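Local coordinates for putative lipoprotein (PDB 4Q1Z), which is of unknown function but is a two-domain putative lipoprotein of the DUF4876 family from the gut bacterium Bacteroides thetaiotaomicron, at residues 105-117 with 129-142. Numbering follows the deposited sequence.
Sequences VSPLIFKEIYYCG and DQFYEIYNNSADIL
Strands 108-114 and 131-136 form an antiparallel pair inside a mixed beta sheet, and a classic beta bulge interrupts it where Lys111 and Glu112 both face Glu133. Strands 344-347 and 195-199 flank the pair. At the bulge Glu133 O takes Lys111 N at 2.7 Å and, weakly, Glu112 N. The extra residue lets Lys111 CB point toward strand 131-136, its aliphatic chain running past Tyr135 with CD 3.7 Å from CD1 of that ring. A final bend (chi4 -62°) brings Lys111 NZ above the carboxylate plane of Glu133, making a salt bridge to OE2 at 3.2 Å. A lysine suits this buried place because its methylenes pack on the ring while its amine meets a charge; the amine also has a partner at Arg388, which forms a salt bridge with Glu112 OE2. Ser195 and the Arg387 backbone also hold the Glu133 carboxylate.

The other face, around Phe110 and Ile134, is mainly apolar. A flat ring at Phe110 suits it because Ile134 CD1 can lie over its face in a CH-pi contact, 3.9 Å from the centroid, while Tyr132 CB meets its edge. Leu108 CD1 touches Ile134 CG2, and strand 307-312 packs here.

Near Gly117 and Asp129, Tyr114 has CG anti to the backbone N (chi1 170°), which carries its ring past Phe131, whose CD2 lies at its edge, to Asp129. Its OH donates to Asp129 OD2 at 2.6 Å from above the carboxylate plane; Ser118 and Ser214 bind the same oxygen. A phenylalanine here would probably cost Asp129 OD2 its phenol bond, leaving the carboxylate to the serines and a water. That water, over the centre of the Tyr114 ring, bridges Gly117 N and Asp129 OD1. Nearby, Gln130 NE2 donates in its amide plane to a lone pair of Tyr115 O at 2.8 Å, with an N-H...O angle of 169°.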
loop_
_atom_site.group_PDB
_atom_site.type_symbol
_atom_site.label_atom_id
_atom_site.label_comp_id
_atom_site.label_asym_id
_atom_site.label_seq_id
_atom_site.Cartn_x
_atom_site.Cartn_y
_atom_site.Cartn_z
ATOM N N VAL A 105 -5.139 0.704 -10.518
ATOM C CA VAL A 105 -4.468 -0.056 -9.465
ATOM C C VAL A 105 -3.301 0.738 -8.873
ATOM O O VAL A 105 -2.353 1.085 -9.597
ATOM C CB VAL A 105 -3.975 -1.429 -10.001
ATOM C CG1 VAL A 105 -3.025 -2.098 -9.020
ATOM C CG2 VAL A 105 -5.143 -2.353 -10.342
ATOM N N SER A 106 -3.364 0.985 -7.537
ATOM C CA SER A 106 -2.273 1.626 -6.790
ATOM C C SER A 106 -1.224 0.543 -6.468
ATOM O O SER A 106 -1.548 -0.456 -5.836
ATOM C CB SER A 106 -2.781 2.327 -5.544
ATOM O OG SER A 106 -1.774 3.215 -5.096
ATOM N N PRO A 107 -0.004 0.669 -7.022
ATOM C CA PRO A 107 0.990 -0.405 -6.897
ATOM C C PRO A 107 1.388 -0.901 -5.475
ATOM O O PRO A 107 1.460 -2.128 -5.269
ATOM C CB PRO A 107 2.208 0.194 -7.600
ATOM C CG PRO A 107 1.939 1.684 -7.682
ATOM C CD PRO A 107 0.497 1.759 -7.885
ATOM N N LEU A 108 1.738 0.005 -4.529
ATOM C CA LEU A 108 2.194 -0.424 -3.209
ATOM C C LEU A 108 1.426 0.316 -2.158
ATOM O O LEU A 108 1.626 1.518 -1.960
ATOM C CB LEU A 108 3.707 -0.216 -3.089
ATOM C CG LEU A 108 4.361 -0.721 -1.807
ATOM C CD1 LEU A 108 4.330 -2.224 -1.731
ATOM C CD2 LEU A 108 5.736 -0.103 -1.637
ATOM N N ILE A 109 0.502 -0.395 -1.498
ATOM C CA ILE A 109 -0.426 0.252 -0.555
ATOM C C ILE A 109 -0.406 -0.346 0.856
ATOM O O ILE A 109 0.093 -1.459 1.068
ATOM C CB ILE A 109 -1.891 0.258 -1.136
ATOM C CG1 ILE A 109 -2.378 -1.112 -1.690
ATOM C CG2 ILE A 109 -2.046 1.331 -2.201
ATOM C CD1 ILE A 109 -2.991 -2.150 -0.675
ATOM N N PHE A 110 -0.971 0.424 1.812
ATOM C CA PHE A 110 -1.222 0.053 3.214
ATOM C C PHE A 110 -2.432 -0.861 3.202
ATOM O O PHE A 110 -3.534 -0.403 2.886
ATOM C CB PHE A 110 -1.490 1.313 4.072
ATOM C CG PHE A 110 -0.264 2.056 4.566
ATOM C CD1 PHE A 110 0.538 1.521 5.577
ATOM C CD2 PHE A 110 0.046 3.323 4.078
ATOM C CE1 PHE A 110 1.662 2.218 6.042
ATOM C CE2 PHE A 110 1.167 4.013 4.540
ATOM C CZ PHE A 110 1.972 3.457 5.515
ATOM N N LYS A 111 -2.238 -2.149 3.452
ATOM C CA LYS A 111 -3.333 -3.136 3.401
ATOM C C LYS A 111 -4.153 -3.191 4.735
ATOM O O LYS A 111 -5.387 -3.288 4.728
ATOM C CB LYS A 111 -2.735 -4.519 3.067
ATOM C CG LYS A 111 -3.745 -5.607 2.791
ATOM C CD LYS A 111 -3.035 -6.902 2.429
ATOM C CE LYS A 111 -3.828 -8.121 2.802
ATOM N NZ LYS A 111 -4.059 -8.204 4.260
ATOM N N GLU A 112 -3.438 -3.213 5.862
ATOM C CA GLU A 112 -3.999 -3.321 7.197
ATOM C C GLU A 112 -3.110 -2.550 8.130
ATOM O O GLU A 112 -1.885 -2.633 7.986
ATOM C CB GLU A 112 -4.099 -4.809 7.612
ATOM C CG GLU A 112 -4.695 -5.047 9.000
ATOM C CD GLU A 112 -5.814 -6.072 9.081
ATOM O OE1 GLU A 112 -6.068 -6.773 8.075
ATOM O OE2 GLU A 112 -6.457 -6.151 10.152
ATOM N N ILE A 113 -3.724 -1.789 9.078
ATOM C CA ILE A 113 -3.034 -0.984 10.094
ATOM C C ILE A 113 -3.720 -1.159 11.470
ATOM O O ILE A 113 -4.948 -1.038 11.577
ATOM C CB ILE A 113 -2.949 0.541 9.686
ATOM C CG1 ILE A 113 -2.305 0.744 8.280
ATOM C CG2 ILE A 113 -2.215 1.361 10.767
ATOM C CD1 ILE A 113 -2.410 2.176 7.667
ATOM N N TYR A 114 -2.916 -1.429 12.522
ATOM C CA TYR A 114 -3.410 -1.549 13.893
ATOM C C TYR A 114 -2.567 -0.630 14.764
ATOM O O TYR A 114 -1.354 -0.786 14.800
ATOM C CB TYR A 114 -3.405 -3.006 14.345
ATOM C CG TYR A 114 -3.675 -3.221 15.819
ATOM C CD1 TYR A 114 -4.788 -2.647 16.442
ATOM C CD2 TYR A 114 -2.869 -4.065 16.574
ATOM C CE1 TYR A 114 -5.062 -2.884 17.789
ATOM C CE2 TYR A 114 -3.126 -4.291 17.919
ATOM C CZ TYR A 114 -4.213 -3.688 18.525
ATOM O OH TYR A 114 -4.449 -3.922 19.855
ATOM N N TYR A 115 -3.200 0.376 15.408
ATOM C CA TYR A 115 -2.497 1.443 16.148
ATOM C C TYR A 115 -3.019 1.819 17.552
ATOM O O TYR A 115 -2.312 2.541 18.265
ATOM C CB TYR A 115 -2.563 2.750 15.307
ATOM C CG TYR A 115 -3.970 3.240 14.983
ATOM C CD1 TYR A 115 -4.711 3.964 15.918
ATOM C CD2 TYR A 115 -4.536 3.031 13.725
ATOM C CE1 TYR A 115 -6.013 4.377 15.647
ATOM C CE2 TYR A 115 -5.826 3.472 13.429
ATOM C CZ TYR A 115 -6.558 4.158 14.392
ATOM O OH TYR A 115 -7.830 4.616 14.133
ATOM N N CYS A 116 -4.252 1.444 17.917
ATOM C CA CYS A 116 -4.857 2.011 19.129
ATOM C C CYS A 116 -4.447 1.310 20.450
ATOM O O CYS A 116 -4.829 1.775 21.541
ATOM C CB CYS A 116 -6.373 2.090 18.987
ATOM S SG CYS A 116 -7.193 0.481 19.056
ATOM N N GLY A 117 -3.682 0.232 20.352
ATOM C CA GLY A 117 -3.325 -0.511 21.544
ATOM C C GLY A 117 -4.473 -1.388 22.013
ATOM O O GLY A 117 -5.564 -1.385 21.418
ATOM N N ASP A 129 1.619 -3.435 20.482
ATOM C CA ASP A 129 1.152 -4.379 19.461
ATOM C C ASP A 129 0.949 -3.706 18.054
ATOM O O ASP A 129 0.577 -4.398 17.106
ATOM C CB ASP A 129 -0.124 -5.122 19.931
ATOM C CG ASP A 129 -1.233 -4.266 20.518
ATOM O OD1 ASP A 129 -1.132 -3.009 20.443
ATOM O OD2 ASP A 129 -2.248 -4.841 20.969
ATOM N N GLN A 130 1.252 -2.394 17.922
ATOM C CA GLN A 130 1.127 -1.619 16.675
ATOM C C GLN A 130 1.833 -2.291 15.476
ATOM O O GLN A 130 2.965 -2.754 15.614
ATOM C CB GLN A 130 1.708 -0.195 16.844
ATOM C CG GLN A 130 0.952 0.692 17.820
ATOM C CD GLN A 130 1.391 2.149 17.762
ATOM O OE1 GLN A 130 2.582 2.486 17.659
ATOM N NE2 GLN A 130 0.428 3.052 17.888
ATOM N N PHE A 131 1.173 -2.332 14.313
ATOM C CA PHE A 131 1.740 -2.885 13.085
ATOM C C PHE A 131 1.084 -2.234 11.849
ATOM O O PHE A 131 -0.024 -1.690 11.922
ATOM C CB PHE A 131 1.669 -4.434 13.030
ATOM C CG PHE A 131 0.344 -5.036 12.616
ATOM C CD1 PHE A 131 0.062 -5.284 11.273
ATOM C CD2 PHE A 131 -0.632 -5.336 13.565
ATOM C CE1 PHE A 131 -1.167 -5.842 10.887
ATOM C CE2 PHE A 131 -1.852 -5.906 13.181
ATOM C CZ PHE A 131 -2.102 -6.170 11.844
ATOM N N TYR A 132 1.809 -2.304 10.717
ATOM C CA TYR A 132 1.532 -1.737 9.393
ATOM C C TYR A 132 1.828 -2.791 8.369
ATOM O O TYR A 132 2.958 -3.267 8.312
ATOM C CB TYR A 132 2.448 -0.493 9.142
ATOM C CG TYR A 132 2.496 0.465 10.312
ATOM C CD1 TYR A 132 3.441 0.312 11.326
ATOM C CD2 TYR A 132 1.544 1.470 10.451
ATOM C CE1 TYR A 132 3.445 1.144 12.440
ATOM C CE2 TYR A 132 1.532 2.299 11.569
ATOM C CZ TYR A 132 2.498 2.147 12.551
ATOM O OH TYR A 132 2.520 2.989 13.638
ATOM N N GLU A 133 0.818 -3.218 7.617
ATOM C CA GLU A 133 0.989 -4.241 6.599
ATOM C C GLU A 133 0.858 -3.584 5.229
ATOM O O GLU A 133 -0.152 -2.971 4.925
ATOM C CB GLU A 133 0.017 -5.396 6.806
ATOM C CG GLU A 133 0.159 -6.504 5.783
ATOM C CD GLU A 133 -0.681 -7.746 6.020
ATOM O OE1 GLU A 133 -1.064 -8.005 7.184
ATOM O OE2 GLU A 133 -0.964 -8.457 5.028
ATOM N N ILE A 134 1.938 -3.680 4.450
ATOM C CA ILE A 134 2.211 -3.160 3.106
ATOM C C ILE A 134 2.010 -4.313 2.126
ATOM O O ILE A 134 2.482 -5.404 2.400
ATOM C CB ILE A 134 3.681 -2.607 3.162
ATOM C CG1 ILE A 134 3.744 -1.285 3.895
ATOM C CG2 ILE A 134 4.420 -2.555 1.834
ATOM C CD1 ILE A 134 2.613 -0.367 3.502
ATOM N N TYR A 135 1.279 -4.093 1.019
ATOM C CA TYR A 135 0.955 -5.133 0.030
ATOM C C TYR A 135 1.373 -4.736 -1.387
ATOM O O TYR A 135 1.170 -3.591 -1.802
ATOM C CB TYR A 135 -0.565 -5.412 0.075
ATOM C CG TYR A 135 -1.120 -6.490 -0.849
ATOM C CD1 TYR A 135 -1.045 -7.839 -0.505
ATOM C CD2 TYR A 135 -1.850 -6.151 -1.990
ATOM C CE1 TYR A 135 -1.607 -8.830 -1.318
ATOM C CE2 TYR A 135 -2.405 -7.133 -2.817
ATOM C CZ TYR A 135 -2.296 -8.470 -2.467
ATOM O OH TYR A 135 -2.856 -9.444 -3.265
ATOM N N ASN A 136 1.933 -5.703 -2.140
ATOM C CA ASN A 136 2.259 -5.493 -3.542
ATOM C C ASN A 136 0.979 -5.761 -4.310
ATOM O O ASN A 136 0.585 -6.924 -4.506
ATOM C CB ASN A 136 3.421 -6.352 -4.011
ATOM C CG ASN A 136 3.815 -6.139 -5.464
ATOM O OD1 ASN A 136 3.117 -5.488 -6.248
ATOM N ND2 ASN A 136 4.952 -6.684 -5.859
ATOM N N ASN A 137 0.287 -4.665 -4.665
ATOM C CA ASN A 137 -1.003 -4.663 -5.363
ATOM C C ASN A 137 -0.826 -4.598 -6.911
ATOM O O ASN A 137 -1.807 -4.682 -7.651
ATOM C CB ASN A 137 -1.794 -3.453 -4.843
ATOM C CG ASN A 137 -3.283 -3.559 -4.869
ATOM O OD1 ASN A 137 -3.883 -4.565 -4.469
ATOM N ND2 ASN A 137 -3.912 -2.478 -5.277
ATOM N N SER A 138 0.437 -4.504 -7.379
ATOM C CA SER A 138 0.827 -4.349 -8.774
ATOM C C SER A 138 0.980 -5.697 -9.568
ATOM O O SER A 138 0.866 -6.802 -9.014
ATOM C CB SER A 138 2.115 -3.528 -8.855
ATOM O OG SER A 138 3.308 -4.296 -8.829
ATOM N N ALA A 139 1.216 -5.555 -10.894
ATOM C CA ALA A 139 1.376 -6.627 -11.881
ATOM C C ALA A 139 2.768 -7.285 -11.870
ATOM O O ALA A 139 2.954 -8.302 -12.530
ATOM C CB ALA A 139 1.096 -6.078 -13.269
ATOM N N ASP A 140 3.739 -6.723 -11.143
ATOM C CA ASP A 140 5.092 -7.265 -11.130
ATOM C C ASP A 140 5.774 -7.062 -9.783
ATOM O O ASP A 140 5.276 -6.302 -8.959
ATOM C CB ASP A 140 5.938 -6.618 -12.257
ATOM C CG ASP A 140 6.879 -7.567 -13.012
ATOM O OD1 ASP A 140 6.928 -8.782 -12.663
ATOM O OD2 ASP A 140 7.557 -7.103 -13.957
ATOM N N ILE A 141 6.928 -7.751 -9.581
ATOM C CA ILE A 141 7.801 -7.664 -8.409
ATOM C C ILE A 141 8.254 -6.214 -8.209
ATOM O O ILE A 141 8.607 -5.546 -9.180
ATOM C CB ILE A 141 9.032 -8.613 -8.573
ATOM C CG1 ILE A 141 8.610 -10.063 -8.818
ATOM C CG2 ILE A 141 10.031 -8.527 -7.392
ATOM C CD1 ILE A 141 9.508 -10.761 -9.781
ATOM N N LEU A 142 8.221 -5.740 -6.959
ATOM C CA LEU A 142 8.692 -4.427 -6.513
ATOM C C LEU A 142 9.781 -4.621 -5.494
ATOM O O LEU A 142 9.685 -5.553 -4.688
ATOM C CB LEU A 142 7.560 -3.632 -5.846
ATOM C CG LEU A 142 6.485 -2.993 -6.701
ATOM C CD1 LEU A 142 5.261 -2.687 -5.854
ATOM C CD2 LEU A 142 7.009 -1.718 -7.412
HETATM O O HOH W 1 -3.859 -8.191 6.894
HETATM O O HOH W 2 -1.927 -1.237 18.440
#